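Local coordinates for replicative DNA helicase (Helicobacter pylori, PDB 3GXV), which probably unwinds duplex DNA at the replication fork as an ATP-driven hexamer, its N-terminal domain taking part in interactions with primase, at residues B[49-52]-B[53-57]; B[111-114]-B[115-119]. All coordinates share one frame; numbering follows the deposited sequence.

Interaction 1 of 2, residues B[49-52]-B[53-57]; sequences FEIA and LKLHE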
loop_
_atom_site.group_PDB
_atom_site.type_symbol
_atom_site.label_atom_id
_atom_site.label_comp_id
_atom_site.label_asym_id
_atom_site.label_seq_id
_atom_site.Cartn_x
_atom_site.Cartn_y
_atom_site.Cartn_z
ATOM N N PHE B 49 -11.063 2.865 -7.493
ATOM C CA PHE B 49 -10.196 4.032 -7.657
ATOM C C PHE B 49 -10.465 5.055 -6.545
ATOM O O PHE B 49 -9.559 5.726 -6.049
ATOM C CB PHE B 49 -10.437 4.688 -9.024
ATOM C CG PHE B 49 -9.382 5.697 -9.410
ATOM C CD1 PHE B 49 -8.035 5.331 -9.450
ATOM C CD2 PHE B 49 -9.729 7.017 -9.690
ATOM C CE1 PHE B 49 -7.056 6.265 -9.759
ATOM C CE2 PHE B 49 -8.747 7.963 -10.002
ATOM C CZ PHE B 49 -7.416 7.586 -10.033
ATOM N N GLU B 50 -11.731 5.150 -6.160
ATOM C CA GLU B 50 -12.188 6.078 -5.141
ATOM C C GLU B 50 -11.586 5.742 -3.782
ATOM O O GLU B 50 -10.988 6.596 -3.126
ATOM C CB GLU B 50 -13.709 6.001 -5.074
ATOM C CG GLU B 50 -14.443 7.187 -4.470
ATOM C CD GLU B 50 -15.938 6.916 -4.420
ATOM O OE1 GLU B 50 -16.373 6.183 -3.508
ATOM O OE2 GLU B 50 -16.672 7.400 -5.312
ATOM N N ILE B 51 -11.751 4.490 -3.358
ATOM C CA ILE B 51 -11.218 4.054 -2.074
ATOM C C ILE B 51 -9.700 4.197 -2.065
ATOM O O ILE B 51 -9.101 4.513 -1.033
ATOM C CB ILE B 51 -11.600 2.587 -1.773
ATOM C CG1 ILE B 51 -13.123 2.458 -1.622
ATOM C CG2 ILE B 51 -10.916 2.130 -0.495
ATOM C CD1 ILE B 51 -13.642 1.020 -1.720
ATOM N N ALA B 52 -9.080 3.981 -3.220
ATOM C CA ALA B 52 -7.632 4.084 -3.327
ATOM C C ALA B 52 -7.208 5.532 -3.137
ATOM O O ALA B 52 -6.281 5.819 -2.383
ATOM C CB ALA B 52 -7.156 3.559 -4.684
ATOM N N LEU B 53 -7.897 6.443 -3.822
ATOM C CA LEU B 53 -7.602 7.869 -3.711
ATOM C C LEU B 53 -7.669 8.273 -2.246
ATOM O O LEU B 53 -6.823 9.022 -1.765
ATOM C CB LEU B 53 -8.613 8.697 -4.511
ATOM C CG LEU B 53 -8.613 8.505 -6.031
ATOM C CD1 LEU B 53 -9.719 9.367 -6.646
ATOM C CD2 LEU B 53 -7.247 8.869 -6.610
ATOM N N LYS B 54 -8.684 7.769 -1.546
ATOM C CA LYS B 54 -8.864 8.066 -0.126
ATOM C C LYS B 54 -7.733 7.473 0.725
ATOM O O LYS B 54 -7.211 8.143 1.613
ATOM C CB LYS B 54 -10.224 7.547 0.361
ATOM C CG LYS B 54 -10.383 7.542 1.875
ATOM C CD LYS B 54 -11.838 7.500 2.321
ATOM C CE LYS B 54 -12.646 6.400 1.646
ATOM N NZ LYS B 54 -12.916 6.690 0.207
ATOM N N LEU B 55 -7.349 6.231 0.438
ATOM C CA LEU B 55 -6.276 5.571 1.175
ATOM C C LEU B 55 -4.926 6.250 0.997
ATOM O O LEU B 55 -4.091 6.218 1.894
ATOM C CB LEU B 55 -6.138 4.109 0.742
ATOM C CG LEU B 55 -7.185 3.101 1.207
ATOM C CD1 LEU B 55 -6.885 1.728 0.595
ATOM C CD2 LEU B 55 -7.182 3.039 2.740
ATOM N N HIS B 56 -4.714 6.862 -0.162
ATOM C CA HIS B 56 -3.446 7.522 -0.454
ATOM C C HIS B 56 -3.344 8.909 0.168
ATOM O O HIS B 56 -2.245 9.445 0.332
ATOM C CB HIS B 56 -3.251 7.624 -1.968
ATOM C CG HIS B 56 -1.832 7.858 -2.382
ATOM N ND1 HIS B 56 -1.389 9.062 -2.881
ATOM C CD2 HIS B 56 -0.761 7.030 -2.385
ATOM C CE1 HIS B 56 -0.105 8.968 -3.178
ATOM N NE2 HIS B 56 0.300 7.744 -2.885
ATOM N N GLU B 57 -4.494 9.491 0.493
ATOM C CA GLU B 57 -4.544 10.812 1.103
ATOM C C GLU B 57 -4.257 10.685 2.585
ATOM O O GLU B 57 -3.965 11.671 3.264
ATOM C CB GLU B 57 -5.923 11.438 0.902
ATOM C CG GLU B 57 -6.047 12.254 -0.366
ATOM C CD GLU B 57 -5.103 13.437 -0.373
ATOM O OE1 GLU B 57 -5.259 14.331 0.489
ATOM O OE2 GLU B 57 -4.202 13.468 -1.238
#
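L53 reaches back over one turn of helix to lie against the ring of F49. Followed outward from the backbone, its CB sits 3.5 Å from both F49 O and E50 O. With chi1 at -65°, CG stands anti to the L53 carbonyl carbon and is directed back along the helix, coming close to F49 O. There the branches part, both above the same face of the ring: L53 CD1 lies over the CD2-CE2 edge, 3.8 Å from F49 CE2, while L53 CD2 sits further in, 3.7 Å from F49 CZ. L53 CD2 lies 25° off the ring normal, a CH-pi contact displaced toward the rim. Leucine suits the place because its fork spreads two methyls over one face; F49 also meets L18 and I21 of helix 3-23.

On another side of the helix, I51 and L55 run side by side, CG2 of I51 being 4.2 Å from CD1 of L55, and the L55 side chain touches F66 and I67 of helix 64-69. A52, small enough for close approach, touches I28 and I62. Toward the surface the bent K54 chain brings NZ to 5.1 Å from E50 OE1, a distance at which opposite charges may attract without bonding. The backbone bonds run from i+4 to i, such as L53 N to F49 O, 2.9 Å. This is an amphipathic alpha-helix, packed within the all-helical N-terminal domain of DnaB-like helicases.

Interaction 2 of 2, residues B[111-114]-B[115-119]; sequences FGLA and NTIRE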
loop_
_atom_site.group_PDB
_atom_site.type_symbol
_atom_site.label_atom_id
_atom_site.label_comp_id
_atom_site.label_asym_id
_atom_site.label_seq_id
_atom_site.Cartn_x
_atom_site.Cartn_y
_atom_site.Cartn_z
ATOM N N PHE B 111 -21.896 11.131 -26.061
ATOM C CA PHE B 111 -23.102 10.400 -26.394
ATOM C C PHE B 111 -24.261 10.768 -25.457
ATOM O O PHE B 111 -25.412 10.872 -25.890
ATOM C CB PHE B 111 -22.813 8.900 -26.306
ATOM C CG PHE B 111 -23.825 8.050 -27.002
ATOM C CD1 PHE B 111 -23.781 7.880 -28.380
ATOM C CD2 PHE B 111 -24.846 7.424 -26.281
ATOM C CE1 PHE B 111 -24.744 7.097 -29.031
ATOM C CE2 PHE B 111 -25.808 6.640 -26.931
ATOM C CZ PHE B 111 -25.753 6.479 -28.299
ATOM N N GLY B 112 -23.960 10.965 -24.176
ATOM C CA GLY B 112 -25.003 11.316 -23.230
ATOM C C GLY B 112 -25.617 12.661 -23.560
ATOM O O GLY B 112 -26.840 12.806 -23.587
ATOM N N LEU B 113 -24.757 13.644 -23.810
ATOM C CA LEU B 113 -25.174 14.997 -24.155
ATOM C C LEU B 113 -25.905 14.985 -25.495
ATOM O O LEU B 113 -26.806 15.788 -25.725
ATOM C CB LEU B 113 -23.951 15.916 -24.233
ATOM C CG LEU B 113 -24.162 17.377 -24.640
ATOM C CD1 LEU B 113 -25.065 18.049 -23.636
ATOM C CD2 LEU B 113 -22.806 18.100 -24.712
ATOM N N ALA B 114 -25.509 14.075 -26.379
ATOM C CA ALA B 114 -26.166 13.958 -27.671
ATOM C C ALA B 114 -27.623 13.578 -27.452
ATOM O O ALA B 114 -28.510 14.111 -28.103
ATOM C CB ALA B 114 -25.485 12.899 -28.511
ATOM N N ASN B 115 -27.866 12.661 -26.526
ATOM C CA ASN B 115 -29.224 12.211 -26.237
ATOM C C ASN B 115 -30.107 13.225 -25.549
ATOM O O ASN B 115 -31.307 13.291 -25.822
ATOM C CB ASN B 115 -29.198 10.944 -25.392
ATOM C CG ASN B 115 -28.674 9.767 -26.154
ATOM O OD1 ASN B 115 -28.717 9.748 -27.388
ATOM N ND2 ASN B 115 -28.190 8.760 -25.431
ATOM N N THR B 116 -29.530 14.007 -24.641
ATOM C CA THR B 116 -30.327 15.005 -23.947
ATOM C C THR B 116 -30.665 16.101 -24.953
ATOM O O THR B 116 -31.716 16.723 -24.855
ATOM C CB THR B 116 -29.591 15.617 -22.725
ATOM O OG1 THR B 116 -28.622 16.577 -23.166
ATOM C CG2 THR B 116 -28.894 14.534 -21.922
ATOM N N ILE B 117 -29.778 16.333 -25.920
ATOM C CA ILE B 117 -30.028 17.348 -26.943
ATOM C C ILE B 117 -31.134 16.889 -27.890
ATOM O O ILE B 117 -31.965 17.698 -28.315
ATOM C CB ILE B 117 -28.755 17.674 -27.760
ATOM C CG1 ILE B 117 -27.805 18.524 -26.914
ATOM C CG2 ILE B 117 -29.118 18.438 -29.027
ATOM C CD1 ILE B 117 -26.472 18.838 -27.600
ATOM N N ARG B 118 -31.143 15.599 -28.219
ATOM C CA ARG B 118 -32.174 15.051 -29.092
ATOM C C ARG B 118 -33.509 15.010 -28.344
ATOM O O ARG B 118 -34.530 15.458 -28.855
ATOM C CB ARG B 118 -31.801 13.641 -29.568
ATOM C CG ARG B 118 -30.973 13.612 -30.843
ATOM C CD ARG B 118 -30.707 12.184 -31.356
ATOM N NE ARG B 118 -31.900 11.487 -31.854
ATOM C CZ ARG B 118 -32.599 11.849 -32.928
ATOM N NH1 ARG B 118 -32.236 12.907 -33.626
ATOM N NH2 ARG B 118 -33.657 11.146 -33.319
ATOM N N GLU B 119 -33.488 14.469 -27.128
ATOM C CA GLU B 119 -34.689 14.371 -26.303
ATOM C C GLU B 119 -35.278 15.746 -26.028
ATOM O O GLU B 119 -36.468 15.971 -26.236
ATOM C CB GLU B 119 -34.360 13.659 -24.990
ATOM C CG GLU B 119 -34.356 12.142 -25.104
ATOM C CD GLU B 119 -33.331 11.480 -24.195
ATOM O OE1 GLU B 119 -33.111 11.988 -23.071
ATOM O OE2 GLU B 119 -32.759 10.445 -24.601
#
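L113 O is gripped twice, by the backbone N of I117 at 3.0 Å and by the hydroxyl OG1 of T116 at 3.2 Å. Both donors come from the same face of the carbonyl plane, but the hydroxyl arrives at a C=O...OG1 angle of only 115°, well bent from the carbonyl direction. A chi1 of 77° sets T116 OG1 between its own N and carbonyl carbon, where it can turn back to the preceding turn; threonine thus satisfies its polar group on the helix itself. Close by, CG1 of I117 packs 3.1 Å from L113 O. These backbone-hugging atoms form the tight part.

Farther out the contacts thin. CG of L113 and CD1 of I117 are 4.0 Å apart, the branch carbon of L113 meeting the tip of I117. N115 carries ND2 obliquely to 3.5 Å from F111 CE2, with amide and ring planes 79° apart. An amide, able to bond to water, suits this partly exposed site. The arm of R118 leads away from the preceding turn, its long polar chain fitting the exposed setting. Repeated i+4 to i bonds, including R118 N to A114 O, are characteristic of an alpha-helix, and T116 adds a threonine hydroxyl turned back onto its own helix, here in the exposed last turns of helix 95-119.

In the fold
From the N terminus the chain runs through helices 3-23 and 27-32 before reaching interaction 1 on helix 43-57. It then passes through helices 64-69 and 79-87 to helix 95-119, whose last turns hold interaction 2. Each contact joins successive turns of a single helix and closes no loop, and the two follow in series without nesting or crossing. The centres of interactions 1 and 2 lie 32 Å apart, and the nearest atoms of interactions 1 and 2 are about 20 Å apart, so they do not touch. Residues 49-57 join helix 43-57 to helices 3-23, 27-32 and 64-69, whereas 111-119 lie in the projecting end of helix 95-119, the centre of interaction 2 being 24 Å from the centre of the chain.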